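Local coordinates for protein MmeI (Methylophilus methylotrophus, PDB 5HR4) that is a Type IIL restriction-modification enzyme, binding DNA and probably methylating the exocyclic amino group of adenine with S-adenosyl-L-methionine as methyl donor, at residues K645-G650 and Q715-K720; F652-E657 and W689-D694. All coordinates share one frame; numbering follows the deposited sequence.

Interaction 1 (K645-G650 and Q715-K720); sequences KPTDDG and QEFRLK. With nucleotides of chain C; nucleotides of chain B.
A major-groove reading loop of the target recognition domain, following strand 641-642, is here braced against the end of helix 705-719. K645 runs fully extended alongside the DG9 base of chain C, its CE 3.4 Å from DG9 C8. Its NZ thereby reaches three acceptors: N7 and O6 of DG10 of chain C, at 2.7 and 3.1 Å, and O4 of DT3 of chain B, at 3.0 Å. Beyond P646 the loop turns along the DG9 phosphate, and D649 N gives OP1 a weak hydrogen bond. An Asx turn shapes this bend, with G650 N bonded to D648 OD1 (2.6 Å) from above the carboxylate plane. F717, its CG anti to the backbone N, holds the bend from the helix side: D649 CB makes a CH-pi contact over one ring face, 3.6 Å from the ring centroid, while T647 CG2 and DG9 C5' lie at the ring edge. An alanine replacing F717 would remove this ring and would probably leave the D649 turn less firmly seated beside the phosphate. R718, bent at chi2 and chi3, sends NH1 to T647 O (3.3 Å), above the carbonyl plane; its NH2 is bonded to the carbonyls of K735 and S729.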
loop_
_atom_site.group_PDB
_atom_site.type_symbol
_atom_site.label_atom_id
_atom_site.label_comp_id
_atom_site.label_asym_id
_atom_site.label_seq_id
_atom_site.Cartn_x
_atom_site.Cartn_y
_atom_site.Cartn_z
ATOM N N LYS A 645 25.563 5.995 13.651
ATOM C CA LYS A 645 24.448 6.836 13.227
ATOM C C LYS A 645 24.699 8.269 13.663
ATOM O O LYS A 645 24.831 8.532 14.869
ATOM C CB LYS A 645 23.144 6.310 13.826
ATOM C CG LYS A 645 21.942 7.191 13.658
ATOM C CD LYS A 645 20.677 6.461 14.135
ATOM C CE LYS A 645 19.521 7.460 14.332
ATOM N NZ LYS A 645 18.226 6.882 14.795
ATOM N N PRO A 646 24.784 9.220 12.736
ATOM C CA PRO A 646 25.283 10.561 13.098
ATOM C C PRO A 646 24.244 11.502 13.700
ATOM O O PRO A 646 24.567 12.284 14.607
ATOM C CB PRO A 646 25.786 11.103 11.755
ATOM C CG PRO A 646 24.913 10.392 10.734
ATOM C CD PRO A 646 24.786 8.996 11.280
ATOM N N THR A 647 23.016 11.443 13.188
ATOM C CA THR A 647 21.961 12.420 13.471
ATOM C C THR A 647 22.510 13.839 13.511
ATOM O O THR A 647 22.506 14.500 14.547
ATOM C CB THR A 647 21.241 12.109 14.776
ATOM O OG1 THR A 647 20.940 10.708 14.849
ATOM C CG2 THR A 647 19.937 12.886 14.834
ATOM N N ASP A 648 22.996 14.318 12.363
ATOM C CA ASP A 648 23.734 15.577 12.359
ATOM C C ASP A 648 23.232 16.584 11.335
ATOM O O ASP A 648 23.863 17.628 11.156
ATOM C CB ASP A 648 25.227 15.323 12.125
ATOM C CG ASP A 648 25.545 14.945 10.677
ATOM O OD1 ASP A 648 24.618 14.506 9.947
ATOM O OD2 ASP A 648 26.731 15.086 10.282
ATOM N N ASP A 649 22.132 16.307 10.657
ATOM C CA ASP A 649 21.694 17.127 9.529
ATOM C C ASP A 649 22.837 17.412 8.547
ATOM O O ASP A 649 22.847 18.453 7.875
ATOM C CB ASP A 649 21.060 18.431 10.013
ATOM C CG ASP A 649 20.206 19.073 8.951
ATOM O OD1 ASP A 649 19.219 18.438 8.520
ATOM O OD2 ASP A 649 20.517 20.209 8.546
ATOM N N GLY A 650 23.819 16.495 8.470
ATOM C CA GLY A 650 24.936 16.609 7.548
ATOM C C GLY A 650 26.104 17.454 8.018
ATOM O O GLY A 650 27.143 17.480 7.339
ATOM N N GLN A 715 24.048 20.713 17.492
ATOM C CA GLN A 715 23.280 20.877 18.728
ATOM C C GLN A 715 21.931 21.553 18.486
ATOM O O GLN A 715 20.914 21.149 19.061
ATOM C CB GLN A 715 24.098 21.673 19.744
ATOM C CG GLN A 715 23.315 22.002 21.011
ATOM C CD GLN A 715 24.194 22.379 22.167
ATOM O OE1 GLN A 715 24.540 23.552 22.337
ATOM N NE2 GLN A 715 24.572 21.387 22.976
ATOM N N GLU A 716 21.898 22.588 17.643
ATOM C CA GLU A 716 20.634 23.269 17.394
ATOM C C GLU A 716 19.666 22.362 16.672
ATOM O O GLU A 716 18.471 22.330 16.998
ATOM C CB GLU A 716 20.862 24.547 16.601
ATOM C CG GLU A 716 21.312 25.672 17.510
ATOM C CD GLU A 716 22.222 26.671 16.835
ATOM O OE1 GLU A 716 22.537 26.481 15.637
ATOM O OE2 GLU A 716 22.618 27.651 17.515
ATOM N N PHE A 717 20.160 21.614 15.681
ATOM C CA PHE A 717 19.297 20.676 14.978
ATOM C C PHE A 717 18.805 19.607 15.935
ATOM O O PHE A 717 17.607 19.278 15.954
ATOM C CB PHE A 717 20.037 20.052 13.785
ATOM C CG PHE A 717 19.358 18.830 13.208
ATOM C CD1 PHE A 717 18.400 18.954 12.202
ATOM C CD2 PHE A 717 19.668 17.555 13.678
ATOM C CE1 PHE A 717 17.751 17.809 11.663
ATOM C CE2 PHE A 717 19.036 16.415 13.151
ATOM C CZ PHE A 717 18.073 16.547 12.143
ATOM N N ARG A 718 19.711 19.071 16.764
ATOM C CA ARG A 718 19.300 17.980 17.641
ATOM C C ARG A 718 18.240 18.423 18.644
ATOM O O ARG A 718 17.363 17.627 18.993
ATOM C CB ARG A 718 20.513 17.376 18.339
ATOM C CG ARG A 718 20.806 15.946 17.885
ATOM C CD ARG A 718 22.236 15.734 17.429
ATOM N NE ARG A 718 23.029 15.045 18.436
ATOM C CZ ARG A 718 24.199 14.452 18.194
ATOM N NH1 ARG A 718 24.715 14.452 16.967
ATOM N NH2 ARG A 718 24.853 13.844 19.181
ATOM N N LEU A 719 18.266 19.691 19.095
ATOM C CA LEU A 719 17.250 20.130 20.059
ATOM C C LEU A 719 15.881 20.256 19.412
ATOM O O LEU A 719 14.867 19.934 20.038
ATOM C CB LEU A 719 17.626 21.456 20.713
ATOM C CG LEU A 719 18.783 21.501 21.705
ATOM C CD1 LEU A 719 19.159 22.953 21.851
ATOM C CD2 LEU A 719 18.412 20.867 23.043
ATOM N N LYS A 720 15.827 20.701 18.155
ATOM C CA LYS A 720 14.551 20.743 17.442
ATOM C C LYS A 720 13.920 19.361 17.247
ATOM O O LYS A 720 12.785 19.288 16.759
ATOM C CB LYS A 720 14.718 21.403 16.063
ATOM C CG LYS A 720 15.326 22.802 16.048
ATOM C CD LYS A 720 15.017 23.509 14.715
ATOM C CE LYS A 720 16.243 24.241 14.132
ATOM N NZ LYS A 720 17.054 23.396 13.169
ATOM P P DG C 9 20.238 12.835 9.700
ATOM O OP1 DG C 9 20.185 14.301 9.572
ATOM O OP2 DG C 9 21.428 12.056 10.110
ATOM O "O5'" DG C 9 19.029 12.354 10.616
ATOM C "C5'" DG C 9 17.795 12.980 10.494
ATOM C "C4'" DG C 9 16.723 12.145 11.140
ATOM O "O4'" DG C 9 16.732 10.798 10.588
ATOM C "C3'" DG C 9 16.874 11.952 12.642
ATOM O "O3'" DG C 9 15.592 11.827 13.177
ATOM C "C2'" DG C 9 17.599 10.623 12.717
ATOM C "C1'" DG C 9 16.810 9.894 11.661
ATOM N N9 DG C 9 17.415 8.665 11.214
ATOM C C8 DG C 9 18.758 8.360 11.126
ATOM N N7 DG C 9 18.980 7.156 10.715
ATOM C C5 DG C 9 17.694 6.635 10.503
ATOM C C6 DG C 9 17.270 5.366 10.039
ATOM O O6 DG C 9 17.962 4.398 9.712
ATOM N N1 DG C 9 15.882 5.277 9.993
ATOM C C2 DG C 9 15.018 6.291 10.328
ATOM N N2 DG C 9 13.714 6.044 10.212
ATOM N N3 DG C 9 15.403 7.460 10.750
ATOM C C4 DG C 9 16.742 7.564 10.812
ATOM P P DG C 10 15.267 12.285 14.675
ATOM O OP1 DG C 10 15.475 13.752 14.762
ATOM O OP2 DG C 10 16.026 11.461 15.641
ATOM O "O5'" DG C 10 13.725 11.865 14.779
ATOM C "C5'" DG C 10 12.897 11.861 13.598
ATOM C "C4'" DG C 10 11.775 10.821 13.682
ATOM O "O4'" DG C 10 12.273 9.528 13.262
ATOM C "C3'" DG C 10 11.171 10.590 15.066
ATOM O "O3'" DG C 10 9.850 10.169 14.910
ATOM C "C2'" DG C 10 12.032 9.458 15.609
ATOM C "C1'" DG C 10 12.224 8.619 14.355
ATOM N N9 DG C 10 13.447 7.826 14.353
ATOM C C8 DG C 10 14.700 8.240 14.711
ATOM N N7 DG C 10 15.611 7.310 14.591
ATOM C C5 DG C 10 14.909 6.206 14.123
ATOM C C6 DG C 10 15.368 4.904 13.794
ATOM O O6 DG C 10 16.535 4.457 13.875
ATOM N N1 DG C 10 14.311 4.080 13.342
ATOM C C2 DG C 10 12.995 4.488 13.227
ATOM N N2 DG C 10 12.127 3.583 12.798
ATOM N N3 DG C 10 12.564 5.704 13.527
ATOM C C4 DG C 10 13.573 6.509 13.971
ATOM P P DT B 3 21.668 -3.814 16.955
ATOM O OP1 DT B 3 20.749 -4.932 16.623
ATOM O OP2 DT B 3 23.058 -4.195 17.269
ATOM O "O5'" DT B 3 21.632 -2.677 15.805
ATOM C "C5'" DT B 3 20.570 -2.610 14.818
ATOM C "C4'" DT B 3 19.200 -2.422 15.443
ATOM O "O4'" DT B 3 19.160 -1.187 16.228
ATOM C "C3'" DT B 3 18.052 -2.299 14.431
ATOM O "O3'" DT B 3 16.885 -2.926 14.944
ATOM C "C2'" DT B 3 17.853 -0.784 14.366
ATOM C "C1'" DT B 3 18.022 -0.446 15.830
ATOM N N1 DT B 3 18.261 0.982 16.098
ATOM C C2 DT B 3 17.188 1.824 16.284
ATOM O O2 DT B 3 16.035 1.456 16.215
ATOM N N3 DT B 3 17.518 3.125 16.547
ATOM C C4 DT B 3 18.793 3.660 16.666
ATOM O O4 DT B 3 18.988 4.849 16.907
ATOM C C5 DT B 3 19.872 2.723 16.472
ATOM C C7 DT B 3 21.293 3.183 16.555
ATOM C C6 DT B 3 19.557 1.442 16.203
#

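Interaction 2 (F652-E657 and W689-D694); sequences FLFTDE and WCLWLD
Three backbone hydrogen bonds join 652-657 to 689-694, two of them between F654 and W689; the axes of strands 653-655 and 689-691 run antiparallel at 145°. F654 and W689 form the hydrogen-bonded pair. W689 N donates to F654 O at 2.8 Å, in the carbonyl plane, and the return bond from F654 N to W689 O, also 2.8 Å, is more bent (132° at the hydrogen). Two residues along, L691 N meets F652 O at 2.9 Å. Two of these acceptors take a second, softer donor: C690 CA lies 3.0 Å from F652 O, and L653 CA approaches W689 O in the same way. F652 N is bonded to D648 OD2. Strand 653-655 forms one edge of a four-strand mixed sheet in the target recognition domain; 689-691 lies inside it, and C690 uses its other side to pair with R674. Where the outer strand passes into helix 656-665, T655 is the N-cap: its side chain caps a backbone N of the first turn while its own N is bonded to E658 OE1, in the manner of a capping box. D656, in that first turn, points OD1 at W689 NE1 (2.5 Å). The indole N-H meets the oxygen nearly along its C-O axis, and the carboxylate stands 69° from the ring plane. The negative charge would be expected to polarise this N-H. Apolar groups flank the ladder: L653 CD2 packs on C690 CB (4.0 Å) on one face, F654 turns to the other, and F652 CZ reaches L693 CD1 (4.0 Å).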
loop_
_atom_site.group_PDB
_atom_site.type_symbol
_atom_site.label_atom_id
_atom_site.label_comp_id
_atom_site.label_asym_id
_atom_site.label_seq_id
_atom_site.Cartn_x
_atom_site.Cartn_y
_atom_site.Cartn_z
ATOM N N PHE A 652 28.405 17.081 10.052
ATOM C CA PHE A 652 29.677 16.392 10.171
ATOM C C PHE A 652 30.139 15.718 8.883
ATOM O O PHE A 652 31.140 15.008 8.927
ATOM C CB PHE A 652 29.619 15.345 11.285
ATOM C CG PHE A 652 29.634 15.937 12.653
ATOM C CD1 PHE A 652 30.051 17.241 12.842
ATOM C CD2 PHE A 652 29.228 15.205 13.748
ATOM C CE1 PHE A 652 30.067 17.808 14.090
ATOM C CE2 PHE A 652 29.236 15.777 15.015
ATOM C CZ PHE A 652 29.660 17.080 15.179
ATOM N N LEU A 653 29.461 15.918 7.747
ATOM C CA LEU A 653 29.741 15.148 6.533
ATOM C C LEU A 653 30.128 16.064 5.374
ATOM O O LEU A 653 29.672 17.211 5.289
ATOM C CB LEU A 653 28.536 14.292 6.131
ATOM C CG LEU A 653 27.839 13.506 7.247
ATOM C CD1 LEU A 653 26.509 12.960 6.759
ATOM C CD2 LEU A 653 28.732 12.394 7.778
ATOM N N PHE A 654 30.992 15.549 4.488
ATOM C CA PHE A 654 31.607 16.336 3.424
ATOM C C PHE A 654 31.921 15.480 2.192
ATOM O O PHE A 654 32.402 14.345 2.305
ATOM C CB PHE A 654 32.930 16.980 3.867
ATOM C CG PHE A 654 32.825 17.919 5.026
ATOM C CD1 PHE A 654 32.778 17.440 6.329
ATOM C CD2 PHE A 654 32.851 19.289 4.827
ATOM C CE1 PHE A 654 32.700 18.313 7.406
ATOM C CE2 PHE A 654 32.788 20.170 5.915
ATOM C CZ PHE A 654 32.721 19.675 7.203
ATOM N N THR A 655 31.675 16.062 1.019
ATOM C CA THR A 655 32.325 15.688 -0.225
ATOM C C THR A 655 33.813 16.043 -0.188
ATOM O O THR A 655 34.253 16.903 0.590
ATOM C CB THR A 655 31.692 16.449 -1.377
ATOM O OG1 THR A 655 32.099 17.826 -1.289
ATOM C CG2 THR A 655 30.176 16.383 -1.282
ATOM N N ASP A 656 34.589 15.394 -1.070
ATOM C CA ASP A 656 36.015 15.703 -1.186
ATOM C C ASP A 656 36.251 17.195 -1.377
ATOM O O ASP A 656 37.139 17.780 -0.744
ATOM C CB ASP A 656 36.648 14.940 -2.350
ATOM C CG ASP A 656 36.661 13.464 -2.124
ATOM O OD1 ASP A 656 37.065 13.045 -1.014
ATOM O OD2 ASP A 656 36.235 12.732 -3.047
ATOM N N GLU A 657 35.482 17.829 -2.270
ATOM C CA GLU A 657 35.698 19.248 -2.517
ATOM C C GLU A 657 35.444 20.051 -1.244
ATOM O O GLU A 657 36.259 20.901 -0.863
ATOM C CB GLU A 657 34.825 19.728 -3.678
ATOM N N TRP A 689 33.630 12.139 3.593
ATOM C CA TRP A 689 34.406 12.360 4.805
ATOM C C TRP A 689 33.512 12.821 5.948
ATOM O O TRP A 689 32.545 13.562 5.740
ATOM C CB TRP A 689 35.492 13.406 4.572
ATOM C CG TRP A 689 36.442 13.053 3.481
ATOM C CD1 TRP A 689 36.319 13.350 2.156
ATOM C CD2 TRP A 689 37.674 12.332 3.620
ATOM N NE1 TRP A 689 37.393 12.859 1.461
ATOM C CE2 TRP A 689 38.239 12.227 2.335
ATOM C CE3 TRP A 689 38.354 11.768 4.709
ATOM C CZ2 TRP A 689 39.457 11.575 2.101
ATOM C CZ3 TRP A 689 39.570 11.121 4.479
ATOM C CH2 TRP A 689 40.106 11.033 3.183
ATOM N N CYS A 690 33.873 12.421 7.169
ATOM C CA CYS A 690 33.238 12.951 8.362
ATOM C C CYS A 690 34.268 13.577 9.295
ATOM O O CYS A 690 35.432 13.171 9.314
ATOM C CB CYS A 690 32.469 11.865 9.121
ATOM S SG CYS A 690 33.485 10.541 9.866
ATOM N N LEU A 691 33.822 14.586 10.057
ATOM C CA LEU A 691 34.526 15.074 11.240
ATOM C C LEU A 691 34.326 14.073 12.365
ATOM O O LEU A 691 33.217 13.958 12.893
ATOM C CB LEU A 691 33.980 16.428 11.671
ATOM C CG LEU A 691 34.795 17.687 11.386
ATOM C CD1 LEU A 691 36.277 17.451 11.597
ATOM C CD2 LEU A 691 34.545 18.055 9.976
ATOM N N TRP A 692 35.381 13.357 12.759
ATOM C CA TRP A 692 35.261 12.314 13.783
ATOM C C TRP A 692 35.858 12.835 15.088
ATOM O O TRP A 692 37.081 12.870 15.259
ATOM C CB TRP A 692 35.921 11.016 13.335
ATOM C CG TRP A 692 35.713 9.908 14.300
ATOM C CD1 TRP A 692 36.632 9.384 15.163
ATOM C CD2 TRP A 692 34.497 9.189 14.524
ATOM N NE1 TRP A 692 36.069 8.374 15.905
ATOM C CE2 TRP A 692 34.755 8.235 15.532
ATOM C CE3 TRP A 692 33.218 9.247 13.959
ATOM C CZ2 TRP A 692 33.778 7.352 15.992
ATOM C CZ3 TRP A 692 32.247 8.367 14.414
ATOM C CH2 TRP A 692 32.536 7.431 15.423
ATOM N N LEU A 693 34.980 13.199 16.028
ATOM C CA LEU A 693 35.356 13.899 17.249
ATOM C C LEU A 693 35.259 13.053 18.509
ATOM O O LEU A 693 35.566 13.564 19.593
ATOM C CB LEU A 693 34.495 15.148 17.407
ATOM C CG LEU A 693 34.601 16.019 16.158
ATOM C CD1 LEU A 693 33.554 17.094 16.158
ATOM C CD2 LEU A 693 35.994 16.618 16.078
ATOM N N ASP A 694 34.852 11.783 18.407
ATOM C CA ASP A 694 34.896 10.877 19.551
ATOM C C ASP A 694 36.301 10.873 20.144
ATOM O O ASP A 694 37.257 10.415 19.504
ATOM C CB ASP A 694 34.471 9.454 19.157
ATOM C CG ASP A 694 34.174 8.566 20.370
ATOM O OD1 ASP A 694 33.515 9.038 21.327
ATOM O OD2 ASP A 694 34.599 7.390 20.366
#

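In the fold
From the N terminus, the chain leaves strand 641-642, runs through the DNA-facing loop 645-650 and almost at once enters 652-657. The helix begun there, 656-665, then strand 673-677 and helix 679-683 lead to 689-694, which pairs with 652-657, so interaction 2 closes a loop with 31 intervening residues. The chain continues through helix 698-703 into helix 705-719, whose end meets 645-650 again: interaction 1 closes the wider loop of 64 intervening residues, with interaction 2 nested inside. The centres lie about 14 Å apart, and the two contacts touch where D648 packs on L653. F652 rests on V714 and F654 on R710, so helix 705-719 packs against the reading loop and the edge of the neighbouring sheet.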